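Local coordinates for putative membrane anchored protein (Corynebacterium diphtheriae, PDB 3LSO) that is of unknown function but is probably a membrane-anchored, elongated all-beta protein at the surface of the bacterium, at residues Tyr41-Ser47 with Val76-Leu81; Phe230-Ile234 with Leu458-Pro462; Ala314-Pro318 with Phe451-Gly455; Ile335-Glu339 with Tyr378-Trp382. All blocks are in the same frame, centred on the assembly; numbering follows the deposited sequence.

The four contacts are strung along an elongated, multi-domain beta-protein whose modelled part has no helix. Contact 1 lies in the N-terminal domain, about 71 Å from contact 2, 81 Å from contact 3 and 101 Å from contact 4, measured between centres, and it closes before the others open. The remaining three are nested: contact 4 lies inside the loop closed by contact 3, which lies inside that closed by contact 2. Contacts 3 and 4, about 33 Å apart between centres, reach the same mixed sheet, whereas contact 2 brings the chain that follows strand 440-453 back onto the sheet containing strand 226-231. The C-terminal segment thus ties the later parts of the molecule together.

Contact 1 of 4, residues Tyr41-Ser47 with Val76-Leu81; sequences YKFNQKS and VSNDNL
In the DIP2116-like N-terminal domain, an E-set relative, strands 41-54 and 64-77 pair antiparallel farther along, but here their ends have spread and meet through side chains. The aromatic ring of Phe-43 lies beneath Asn-80, whose CB sits over the ring centre, 3.6 Å from the centroid and 3° off the normal, a CH-pi contact. The amide of Asn-80 continues across the same face, its plane only 9° from that of the ring, with CG 3.5 Å from Phe-43 CG. A chi1 of 70°, which sets CG of Phe-43 between its backbone N and carbonyl carbon, turns the ring beneath this amide. Beyond the ring, OH of Tyr-41 comes within 3.0 Å of Asn-80 OD1, the tyrosine ring standing almost perpendicular to the amide. Toward the other end Gln-45, extended beyond CG, slides past Val-76 in the opposite direction and brings OE1 to 3.6 Å from Val-76 CB. The turn carrying Asn-80 is closed by the bond from Leu-81 N to Asn-78 O. Strand 41-47 is itself hydrogen-bonded to strand 25-36 through Phe-43 with Val-34, Gln-45 with Cys-32 and Ser-47 with Val-30, while Val-76 pairs with Leu-133 of strand 132-146.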
loop_
_atom_site.group_PDB
_atom_site.type_symbol
_atom_site.label_atom_id
_atom_site.label_comp_id
_atom_site.label_asym_id
_atom_site.label_seq_id
_atom_site.Cartn_x
_atom_site.Cartn_y
_atom_site.Cartn_z
ATOM N N TYR B 41 -23.145 3.218 -58.830
ATOM C CA TYR B 41 -22.449 1.934 -58.872
ATOM C C TYR B 41 -22.365 1.404 -57.434
ATOM O O TYR B 41 -21.511 1.809 -56.659
ATOM C CB TYR B 41 -21.055 2.105 -59.514
ATOM C CG TYR B 41 -20.397 0.833 -60.011
ATOM C CD1 TYR B 41 -20.609 0.380 -61.318
ATOM C CD2 TYR B 41 -19.551 0.082 -59.181
ATOM C CE1 TYR B 41 -20.000 -0.796 -61.780
ATOM C CE2 TYR B 41 -18.938 -1.093 -59.631
ATOM C CZ TYR B 41 -19.164 -1.523 -60.933
ATOM O OH TYR B 41 -18.575 -2.685 -61.397
ATOM N N LYS B 42 -23.291 0.530 -57.068
ATOM C CA LYS B 42 -23.353 0.009 -55.712
ATOM C C LYS B 42 -23.077 -1.483 -55.751
ATOM O O LYS B 42 -23.721 -2.213 -56.502
ATOM C CB LYS B 42 -24.726 0.306 -55.080
ATOM C CG LYS B 42 -24.981 1.797 -54.866
ATOM C CD LYS B 42 -26.290 2.131 -54.153
ATOM C CE LYS B 42 -26.226 3.579 -53.650
ATOM N NZ LYS B 42 -27.537 4.240 -53.380
ATOM N N PHE B 43 -22.078 -1.923 -55.003
ATOM C CA PHE B 43 -21.923 -3.339 -54.721
ATOM C C PHE B 43 -21.567 -3.534 -53.234
ATOM O O PHE B 43 -21.494 -2.566 -52.472
ATOM C CB PHE B 43 -20.973 -4.043 -55.721
ATOM C CG PHE B 43 -19.531 -3.660 -55.577
ATOM C CD1 PHE B 43 -18.662 -4.449 -54.829
ATOM C CD2 PHE B 43 -19.037 -2.508 -56.180
ATOM C CE1 PHE B 43 -17.320 -4.089 -54.668
ATOM C CE2 PHE B 43 -17.693 -2.142 -56.030
ATOM C CZ PHE B 43 -16.834 -2.942 -55.276
ATOM N N ASN B 44 -21.312 -4.775 -52.832
ATOM C CA ASN B 44 -21.649 -5.203 -51.493
ATOM C C ASN B 44 -20.946 -6.517 -51.164
ATOM O O ASN B 44 -21.137 -7.516 -51.865
ATOM C CB ASN B 44 -23.175 -5.391 -51.514
ATOM C CG ASN B 44 -23.725 -5.814 -50.218
ATOM O OD1 ASN B 44 -23.623 -5.086 -49.234
ATOM N ND2 ASN B 44 -24.340 -6.984 -50.191
ATOM N N GLN B 45 -20.131 -6.541 -50.115
ATOM C CA GLN B 45 -19.371 -7.763 -49.816
ATOM C C GLN B 45 -19.112 -8.067 -48.344
ATOM O O GLN B 45 -18.522 -7.260 -47.632
ATOM C CB GLN B 45 -18.036 -7.754 -50.563
ATOM C CG GLN B 45 -17.496 -9.161 -50.853
ATOM C CD GLN B 45 -16.003 -9.179 -51.141
ATOM O OE1 GLN B 45 -15.302 -8.175 -50.947
ATOM N NE2 GLN B 45 -15.503 -10.327 -51.593
ATOM N N LYS B 46 -19.540 -9.251 -47.917
ATOM C CA LYS B 46 -19.257 -9.751 -46.577
ATOM C C LYS B 46 -17.802 -10.166 -46.475
ATOM O O LYS B 46 -17.252 -10.742 -47.409
ATOM C CB LYS B 46 -20.162 -10.939 -46.222
ATOM C CG LYS B 46 -21.480 -10.557 -45.548
ATOM C CD LYS B 46 -22.197 -11.758 -44.939
ATOM C CE LYS B 46 -22.846 -12.628 -46.006
ATOM N NZ LYS B 46 -23.579 -11.789 -46.999
ATOM N N SER B 47 -17.196 -9.878 -45.323
ATOM C CA SER B 47 -15.770 -10.120 -45.093
ATOM C C SER B 47 -15.404 -10.391 -43.614
ATOM O O SER B 47 -16.273 -10.747 -42.799
ATOM C CB SER B 47 -14.972 -8.940 -45.631
ATOM O OG SER B 47 -13.596 -9.222 -45.600
ATOM N N VAL B 76 -9.324 -9.499 -50.581
ATOM C CA VAL B 76 -10.620 -9.842 -51.203
ATOM C C VAL B 76 -10.621 -9.904 -52.745
ATOM O O VAL B 76 -10.295 -8.923 -53.422
ATOM C CB VAL B 76 -11.777 -8.928 -50.688
ATOM C CG1 VAL B 76 -12.059 -9.221 -49.211
ATOM C CG2 VAL B 76 -11.467 -7.444 -50.915
ATOM N N SER B 77 -10.977 -11.063 -53.290
ATOM C CA SER B 77 -11.199 -11.184 -54.724
ATOM C C SER B 77 -12.638 -10.806 -55.041
ATOM O O SER B 77 -13.571 -11.384 -54.487
ATOM C CB SER B 77 -10.896 -12.602 -55.212
ATOM O OG SER B 77 -9.507 -12.776 -55.437
ATOM N N ASN B 78 -12.812 -9.820 -55.914
ATOM C CA ASN B 78 -14.138 -9.400 -56.348
ATOM C C ASN B 78 -14.134 -9.006 -57.825
ATOM O O ASN B 78 -13.295 -8.230 -58.258
ATOM C CB ASN B 78 -14.636 -8.252 -55.470
ATOM C CG ASN B 78 -16.132 -8.026 -55.574
ATOM O OD1 ASN B 78 -16.914 -8.945 -55.636
ATOM N ND2 ASN B 78 -16.527 -6.785 -55.559
ATOM N N ASP B 79 -15.065 -9.565 -58.593
ATOM C CA ASP B 79 -15.187 -9.278 -60.019
ATOM C C ASP B 79 -15.496 -7.808 -60.290
ATOM O O ASP B 79 -15.216 -7.297 -61.376
ATOM C CB ASP B 79 -16.271 -10.156 -60.654
ATOM C CG ASP B 79 -15.710 -11.387 -61.357
ATOM O OD1 ASP B 79 -14.517 -11.707 -61.179
ATOM O OD2 ASP B 79 -16.476 -12.039 -62.099
ATOM N N ASN B 80 -16.072 -7.132 -59.300
ATOM C CA ASN B 80 -16.360 -5.708 -59.391
ATOM C C ASN B 80 -15.127 -4.813 -59.455
ATOM O O ASN B 80 -15.248 -3.592 -59.563
ATOM C CB ASN B 80 -17.226 -5.290 -58.216
ATOM C CG ASN B 80 -18.682 -5.460 -58.497
ATOM O OD1 ASN B 80 -19.245 -4.732 -59.313
ATOM N ND2 ASN B 80 -19.311 -6.424 -57.833
ATOM N N LEU B 81 -13.950 -5.431 -59.392
ATOM C CA LEU B 81 -12.664 -4.727 -59.462
ATOM C C LEU B 81 -11.874 -5.020 -60.759
ATOM O O LEU B 81 -10.807 -4.448 -60.992
ATOM C CB LEU B 81 -11.807 -5.059 -58.230
ATOM C CG LEU B 81 -12.489 -5.112 -56.854
ATOM C CD1 LEU B 81 -11.686 -5.988 -55.885
ATOM C CD2 LEU B 81 -12.752 -3.724 -56.259
#

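Contact 2 of 4, residues Phe230-Ile234 with Leu458-Pro462; sequences FVNHI and LPALP
The imidazole of His-233 is sandwiched between two leucines, with Leu-458 CD2 over the centre of one face, 3.6 Å from the centroid, and Leu-461 CG over the opposite face, offset toward the rim at 3.8 Å from the centroid. Both are CH-pi contacts, and both leucine side chains cross the histidine at about a right angle. His-233 lies at the tip of a beta hairpin, in the type I' turn from Val-231 to Ile-234 that joins strands 226-231 and 234-241; the irregular segment 458-462 wraps over it. Leu-461 also serves a second ring, its CD2 resting on a face of Phe-230, 3.6 Å from CD1. Pro-462 CG adds a looser touch at Phe-230 CE1, and Ile-234 CD1 meets Pro-459 CG at 4.0 Å. Outward from these apolar groups, Asn-232 OD1 accepts from Thr-261 N, tying the turn to the adjoining strand 258-267. Two polar partners fix the rotation of the imidazole. NE2 is hydrogen-bonded to Glu-279 OE2, a pairing that would probably stabilise a positive charge on the ring. At the other nitrogen, His-233 ND1 donates to Pro-459 O over 2.8 Å, the carbonyl oxygen lying in the ring plane and the N-H...O angle being 151°.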
loop_
_atom_site.group_PDB
_atom_site.type_symbol
_atom_site.label_atom_id
_atom_site.label_comp_id
_atom_site.label_asym_id
_atom_site.label_seq_id
_atom_site.Cartn_x
_atom_site.Cartn_y
_atom_site.Cartn_z
ATOM N N PHE B 230 -2.355 15.965 10.288
ATOM C CA PHE B 230 -3.329 15.829 11.344
ATOM C C PHE B 230 -2.878 14.738 12.282
ATOM O O PHE B 230 -2.323 13.717 11.856
ATOM C CB PHE B 230 -4.679 15.433 10.781
ATOM C CG PHE B 230 -5.318 16.473 9.931
ATOM C CD1 PHE B 230 -6.317 17.281 10.444
ATOM C CD2 PHE B 230 -4.967 16.610 8.597
ATOM C CE1 PHE B 230 -6.948 18.232 9.645
ATOM C CE2 PHE B 230 -5.591 17.576 7.790
ATOM C CZ PHE B 230 -6.580 18.386 8.323
ATOM N N VAL B 231 -3.124 14.956 13.564
ATOM C CA VAL B 231 -2.918 13.931 14.559
ATOM C C VAL B 231 -4.302 13.684 15.112
ATOM O O VAL B 231 -5.016 14.635 15.441
ATOM C CB VAL B 231 -1.952 14.373 15.677
ATOM C CG1 VAL B 231 -1.859 13.303 16.720
ATOM C CG2 VAL B 231 -0.578 14.628 15.124
ATOM N N ASN B 232 -4.687 12.417 15.172
ATOM C CA ASN B 232 -6.012 12.048 15.616
ATOM C C ASN B 232 -7.094 12.979 15.108
ATOM O O ASN B 232 -7.935 13.475 15.866
ATOM C CB ASN B 232 -6.042 11.885 17.131
ATOM C CG ASN B 232 -5.525 10.511 17.585
ATOM O OD1 ASN B 232 -4.952 9.733 16.809
ATOM N ND2 ASN B 232 -5.739 10.211 18.842
ATOM N N HIS B 233 -7.036 13.199 13.796
ATOM C CA HIS B 233 -8.000 13.996 13.014
ATOM C C HIS B 233 -8.143 15.484 13.369
ATOM O O HIS B 233 -9.170 16.122 13.068
ATOM C CB HIS B 233 -9.363 13.292 12.909
ATOM C CG HIS B 233 -9.334 12.041 12.077
ATOM N ND1 HIS B 233 -10.422 11.201 11.953
ATOM C CD2 HIS B 233 -8.342 11.481 11.342
ATOM C CE1 HIS B 233 -10.110 10.189 11.167
ATOM N NE2 HIS B 233 -8.853 10.337 10.782
ATOM N N ILE B 234 -7.092 16.046 13.956
ATOM C CA ILE B 234 -7.067 17.476 14.282
ATOM C C ILE B 234 -5.799 18.145 13.713
ATOM O O ILE B 234 -4.695 17.637 13.869
ATOM C CB ILE B 234 -7.247 17.676 15.818
ATOM C CG1 ILE B 234 -8.725 17.461 16.190
ATOM C CG2 ILE B 234 -6.761 19.050 16.261
ATOM C CD1 ILE B 234 -8.959 16.695 17.514
ATOM N N LEU B 458 -12.139 9.296 17.543
ATOM C CA LEU B 458 -11.656 10.405 16.726
ATOM C C LEU B 458 -12.822 11.213 16.173
ATOM O O LEU B 458 -13.849 10.628 15.807
ATOM C CB LEU B 458 -10.844 9.875 15.544
ATOM C CG LEU B 458 -9.476 9.233 15.749
ATOM C CD1 LEU B 458 -9.590 7.926 16.539
ATOM C CD2 LEU B 458 -8.839 8.997 14.391
ATOM N N PRO B 459 -12.673 12.556 16.094
ATOM C CA PRO B 459 -13.659 13.325 15.342
ATOM C C PRO B 459 -13.467 12.998 13.878
ATOM O O PRO B 459 -12.487 12.356 13.517
ATOM C CB PRO B 459 -13.261 14.781 15.607
ATOM C CG PRO B 459 -12.324 14.728 16.788
ATOM C CD PRO B 459 -11.624 13.424 16.657
ATOM N N ALA B 460 -14.397 13.401 13.034
ATOM C CA ALA B 460 -14.176 13.240 11.613
ATOM C C ALA B 460 -13.202 14.310 11.171
ATOM O O ALA B 460 -13.211 15.428 11.694
ATOM C CB ALA B 460 -15.482 13.362 10.843
ATOM N N LEU B 461 -12.351 13.954 10.221
ATOM C CA LEU B 461 -11.634 14.950 9.452
ATOM C C LEU B 461 -12.617 15.914 8.790
ATOM O O LEU B 461 -13.625 15.475 8.233
ATOM C CB LEU B 461 -10.835 14.279 8.349
ATOM C CG LEU B 461 -9.503 13.642 8.659
ATOM C CD1 LEU B 461 -9.010 13.013 7.375
ATOM C CD2 LEU B 461 -8.530 14.686 9.162
ATOM N N PRO B 462 -12.323 17.226 8.846
ATOM C CA PRO B 462 -13.056 18.219 8.044
ATOM C C PRO B 462 -13.090 17.858 6.559
ATOM O O PRO B 462 -12.054 17.529 5.977
ATOM C CB PRO B 462 -12.249 19.516 8.246
ATOM C CG PRO B 462 -11.006 19.119 9.050
ATOM C CD PRO B 462 -11.377 17.867 9.775
#

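Contact 3 of 4, residues Ala314-Pro318 with Phe451-Gly455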
loop_
_atom_site.group_PDB
_atom_site.type_symbol
_atom_site.label_atom_id
_atom_site.label_comp_id
_atom_site.label_asym_id
_atom_site.label_seq_id
_atom_site.Cartn_x
_atom_site.Cartn_y
_atom_site.Cartn_z
ATOM N N ALA B 314 -3.035 -6.286 22.629
ATOM C CA ALA B 314 -4.192 -6.904 23.259
ATOM C C ALA B 314 -5.171 -5.808 23.648
ATOM O O ALA B 314 -4.779 -4.794 24.210
ATOM C CB ALA B 314 -3.770 -7.700 24.472
ATOM N N LYS B 315 -6.439 -5.980 23.323
ATOM C CA LYS B 315 -7.420 -4.992 23.759
ATOM C C LYS B 315 -7.837 -5.356 25.179
ATOM O O LYS B 315 -8.339 -6.436 25.443
ATOM C CB LYS B 315 -8.608 -4.861 22.780
ATOM C CG LYS B 315 -8.269 -4.052 21.500
ATOM C CD LYS B 315 -9.508 -3.587 20.712
ATOM C CE LYS B 315 -9.132 -2.968 19.362
ATOM N NZ LYS B 315 -8.847 -4.005 18.294
ATOM N N VAL B 316 -7.582 -4.448 26.096
ATOM C CA VAL B 316 -7.777 -4.714 27.500
ATOM C C VAL B 316 -8.521 -3.536 28.110
ATOM O O VAL B 316 -8.433 -2.401 27.645
ATOM C CB VAL B 316 -6.418 -4.951 28.184
ATOM C CG1 VAL B 316 -6.525 -4.888 29.671
ATOM C CG2 VAL B 316 -5.835 -6.281 27.742
HETATM N N MSE B 317 -9.253 -3.823 29.170
HETATM C CA MSE B 317 -10.197 -2.900 29.744
HETATM C C MSE B 317 -9.757 -2.625 31.192
HETATM O O MSE B 317 -9.278 -3.530 31.877
HETATM C CB MSE B 317 -11.506 -3.628 29.702
HETATM C CG MSE B 317 -12.680 -2.783 29.813
HETATM SE SE MSE B 317 -13.541 -2.667 28.083
HETATM C CE MSE B 317 -15.326 -2.115 28.699
ATOM N N PRO B 318 -9.863 -1.367 31.669
ATOM C CA PRO B 318 -9.394 -1.189 33.052
ATOM C C PRO B 318 -10.256 -1.994 34.017
ATOM O O PRO B 318 -11.467 -2.068 33.846
ATOM C CB PRO B 318 -9.594 0.311 33.316
ATOM C CG PRO B 318 -9.784 0.935 32.001
ATOM C CD PRO B 318 -10.358 -0.109 31.086
ATOM N N PHE B 451 -0.432 -4.155 25.639
ATOM C CA PHE B 451 -1.876 -4.019 25.625
ATOM C C PHE B 451 -2.267 -2.562 25.518
ATOM O O PHE B 451 -1.497 -1.690 25.895
ATOM C CB PHE B 451 -2.506 -4.682 26.853
ATOM C CG PHE B 451 -2.171 -4.015 28.177
ATOM C CD1 PHE B 451 -2.945 -2.970 28.665
ATOM C CD2 PHE B 451 -1.121 -4.467 28.948
ATOM C CE1 PHE B 451 -2.669 -2.381 29.856
ATOM C CE2 PHE B 451 -0.837 -3.876 30.152
ATOM C CZ PHE B 451 -1.615 -2.831 30.604
ATOM N N GLU B 452 -3.453 -2.298 24.984
ATOM C CA GLU B 452 -3.943 -0.934 24.892
ATOM C C GLU B 452 -5.188 -0.774 25.729
ATOM O O GLU B 452 -6.077 -1.600 25.673
ATOM C CB GLU B 452 -4.219 -0.518 23.441
ATOM C CG GLU B 452 -4.200 1.005 23.230
ATOM C CD GLU B 452 -4.296 1.463 21.771
ATOM O OE1 GLU B 452 -3.965 0.685 20.850
ATOM O OE2 GLU B 452 -4.706 2.629 21.555
ATOM N N ILE B 453 -5.216 0.279 26.533
ATOM C CA ILE B 453 -6.437 0.750 27.149
ATOM C C ILE B 453 -7.023 1.753 26.197
ATOM O O ILE B 453 -6.417 2.786 25.956
ATOM C CB ILE B 453 -6.152 1.451 28.476
ATOM C CG1 ILE B 453 -5.511 0.484 29.481
ATOM C CG2 ILE B 453 -7.411 2.104 29.020
ATOM C CD1 ILE B 453 -6.327 -0.727 29.804
ATOM N N ALA B 454 -8.195 1.458 25.653
ATOM C CA ALA B 454 -8.753 2.298 24.579
ATOM C C ALA B 454 -8.897 3.766 24.966
ATOM O O ALA B 454 -8.908 4.120 26.149
ATOM C CB ALA B 454 -10.073 1.736 24.042
ATOM N N GLY B 455 -8.968 4.616 23.949
ATOM C CA GLY B 455 -9.081 6.042 24.149
ATOM C C GLY B 455 -10.410 6.521 23.622
ATOM O O GLY B 455 -11.284 5.713 23.290
#
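Strands 314-316 and 451-453 run parallel in register, their short axes 4.8 Å apart at closest approach and 35° apart in direction. Two backbone hydrogen bonds join them, from Glu-452 N to Ala-314 O at 2.9 Å and from Val-316 N to Glu-452 O at 3.2 Å, so that Glu-452 is gripped through both its N and its O. Ala-314, Val-316, Phe-451 and Ile-453 turn their side chains to one face of the sheet, and Lys-315 and Glu-452 to the other. On the apolar face Val-316 is the central group: its CG2 rests 3.8 Å from Phe-451 CB, while its CG1, set anti to the backbone N by a chi1 of 166°, inclines toward Ile-453 CD1. Ala-314 CB packs against Phe-451 CB at 4.0 Å. Strand 314-316 adds in parallel to strand 440-453 of a mixed sheet, whose other neighbour, strand 425-435, runs antiparallel to it, so 314-316 and 425-435 flank the same strand. The Phe-451 ring meets that of Tyr-427 with planes about 20° apart, and Ile-303 of strand 298-303 also touches Phe-451. Farther along, Ile-453 reaches in two directions: its CG2 branch meets the Pro-318 ring at CG, 4.0 Å away, and its CD1 lies near the backbone carbonyl of Val-316. On the opposite face the carboxylate of Glu-452 is hydrogen-bonded through OE1 to Ser-259 OG.

Contact 4 of 4, residues Ile335-Glu339 with Tyr378-Trp382; sequences IRVYE and YDPEW
Tyr-378 points the edge of its ring at the face of Tyr-338, a T-shaped pair with centroids 5.1 Å apart and planes at 76°. The CD2 edge does the touching: it lies over the Tyr-338 ring, offset toward the rim, 3.6 Å from CE1. Next along the strand, Glu-339 stretches out beyond CG and crosses Pro-380 at about a right angle, bringing OE2 to within 3.3 Å of Pro-380 CG. Its other oxygen, OE1, accepts a hydrogen bond from Trp-382 NE1 at 3.2 Å, with an N-H...O angle of 159°. The oxygen lies in the indole plane, and the donor approaches on the syn side of the carboxylate, 21° out of its plane. Tyr-393 OH also bonds to OE1, and Thr-365 OG1 to OE2, so both oxygens of this buried carboxylate are held. Within the loop, Asp-379 OD1 accepts from Glu-381 N, an Asx turn around Pro-380. Tyr-338 and Glu-339 form a classic beta bulge opposite Tyr-434 of strand 425-435, consistent with two consecutive residues both pointing toward loop 378-382. That loop, between strands 369-370 and 394-398, packs on the 336-339 part of strand 335-343, with Tyr-402 adding another ring to the tyrosine cluster.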
loop_
_atom_site.group_PDB
_atom_site.type_symbol
_atom_site.label_atom_id
_atom_site.label_comp_id
_atom_site.label_asym_id
_atom_site.label_seq_id
_atom_site.Cartn_x
_atom_site.Cartn_y
_atom_site.Cartn_z
ATOM N N ILE B 335 24.933 -20.622 29.362
ATOM C CA ILE B 335 25.050 -19.254 29.802
ATOM C C ILE B 335 24.699 -19.258 31.283
ATOM O O ILE B 335 24.185 -20.265 31.796
ATOM C CB ILE B 335 24.103 -18.296 29.032
ATOM C CG1 ILE B 335 22.643 -18.640 29.300
ATOM C CG2 ILE B 335 24.387 -18.335 27.553
ATOM C CD1 ILE B 335 21.640 -17.628 28.736
ATOM N N ARG B 336 24.974 -18.136 31.953
ATOM C CA ARG B 336 24.694 -17.969 33.381
ATOM C C ARG B 336 23.637 -16.935 33.574
ATOM O O ARG B 336 23.808 -15.811 33.113
ATOM C CB ARG B 336 25.952 -17.526 34.084
ATOM C CG ARG B 336 27.127 -18.448 33.783
ATOM C CD ARG B 336 27.078 -19.650 34.718
ATOM N NE ARG B 336 27.350 -19.258 36.110
ATOM C CZ ARG B 336 27.249 -20.088 37.132
ATOM N NH1 ARG B 336 26.875 -21.356 36.901
ATOM N NH2 ARG B 336 27.528 -19.667 38.361
ATOM N N VAL B 337 22.534 -17.325 34.224
ATOM C CA VAL B 337 21.415 -16.427 34.512
ATOM C C VAL B 337 21.088 -16.550 35.988
ATOM O O VAL B 337 20.871 -17.649 36.500
ATOM C CB VAL B 337 20.145 -16.798 33.689
ATOM C CG1 VAL B 337 18.901 -16.037 34.176
ATOM C CG2 VAL B 337 20.346 -16.569 32.196
ATOM N N TYR B 338 21.032 -15.415 36.668
ATOM C CA TYR B 338 20.758 -15.377 38.087
ATOM C C TYR B 338 19.295 -15.098 38.389
ATOM O O TYR B 338 18.651 -15.957 38.957
ATOM C CB TYR B 338 21.659 -14.340 38.746
ATOM C CG TYR B 338 23.086 -14.408 38.250
ATOM C CD1 TYR B 338 23.772 -15.628 38.245
ATOM C CD2 TYR B 338 23.761 -13.260 37.782
ATOM C CE1 TYR B 338 25.058 -15.733 37.808
ATOM C CE2 TYR B 338 25.087 -13.364 37.330
ATOM C CZ TYR B 338 25.713 -14.630 37.355
ATOM O OH TYR B 338 27.002 -14.816 36.936
ATOM N N GLU B 339 18.779 -13.901 38.076
ATOM C CA GLU B 339 17.353 -13.587 38.309
ATOM C C GLU B 339 16.623 -13.353 37.034
ATOM O O GLU B 339 17.175 -12.795 36.082
ATOM C CB GLU B 339 17.174 -12.301 39.077
ATOM C CG GLU B 339 16.529 -12.428 40.387
ATOM C CD GLU B 339 16.377 -11.065 41.015
ATOM O OE1 GLU B 339 15.929 -10.109 40.303
ATOM O OE2 GLU B 339 16.745 -10.952 42.208
ATOM N N TYR B 378 22.952 -14.824 44.330
ATOM C CA TYR B 378 23.605 -13.531 44.114
ATOM C C TYR B 378 22.641 -12.351 44.128
ATOM O O TYR B 378 21.680 -12.326 43.381
ATOM C CB TYR B 378 24.396 -13.501 42.795
ATOM C CG TYR B 378 25.461 -14.567 42.591
ATOM C CD1 TYR B 378 26.208 -15.064 43.656
ATOM C CD2 TYR B 378 25.742 -15.042 41.311
ATOM C CE1 TYR B 378 27.166 -16.013 43.460
ATOM C CE2 TYR B 378 26.735 -16.003 41.100
ATOM C CZ TYR B 378 27.425 -16.478 42.181
ATOM O OH TYR B 378 28.379 -17.435 41.986
ATOM N N ASP B 379 22.953 -11.360 44.955
ATOM C CA ASP B 379 22.161 -10.144 45.117
ATOM C C ASP B 379 22.315 -9.273 43.865
ATOM O O ASP B 379 23.437 -8.832 43.554
ATOM C CB ASP B 379 22.700 -9.399 46.360
ATOM C CG ASP B 379 21.815 -8.252 46.830
ATOM O OD1 ASP B 379 21.008 -7.717 46.042
ATOM O OD2 ASP B 379 21.943 -7.872 48.017
ATOM N N PRO B 380 21.211 -9.008 43.136
ATOM C CA PRO B 380 21.283 -8.181 41.946
ATOM C C PRO B 380 21.490 -6.721 42.288
ATOM O O PRO B 380 21.812 -5.925 41.422
ATOM C CB PRO B 380 19.911 -8.354 41.331
ATOM C CG PRO B 380 19.051 -8.575 42.457
ATOM C CD PRO B 380 19.841 -9.472 43.361
ATOM N N GLU B 381 21.293 -6.370 43.545
ATOM C CA GLU B 381 21.575 -5.019 44.013
ATOM C C GLU B 381 20.978 -3.944 43.109
ATOM O O GLU B 381 21.701 -3.059 42.600
ATOM C CB GLU B 381 23.067 -4.812 44.199
ATOM C CG GLU B 381 23.582 -5.471 45.453
ATOM C CD GLU B 381 25.093 -5.401 45.574
ATOM O OE1 GLU B 381 25.773 -5.051 44.583
ATOM O OE2 GLU B 381 25.600 -5.717 46.670
ATOM N N TRP B 382 19.655 -4.044 42.946
ATOM C CA TRP B 382 18.863 -3.151 42.120
ATOM C C TRP B 382 18.854 -1.763 42.686
ATOM O O TRP B 382 18.617 -0.823 41.955
ATOM C CB TRP B 382 17.412 -3.614 42.052
ATOM C CG TRP B 382 17.144 -4.869 41.266
ATOM C CD1 TRP B 382 16.792 -6.077 41.768
ATOM C CD2 TRP B 382 17.208 -5.022 39.852
ATOM N NE1 TRP B 382 16.632 -6.984 40.762
ATOM C CE2 TRP B 382 16.873 -6.359 39.567
ATOM C CE3 TRP B 382 17.520 -4.156 38.791
ATOM C CZ2 TRP B 382 16.822 -6.860 38.253
ATOM C CZ3 TRP B 382 17.469 -4.642 37.498
ATOM C CH2 TRP B 382 17.120 -5.988 37.235
#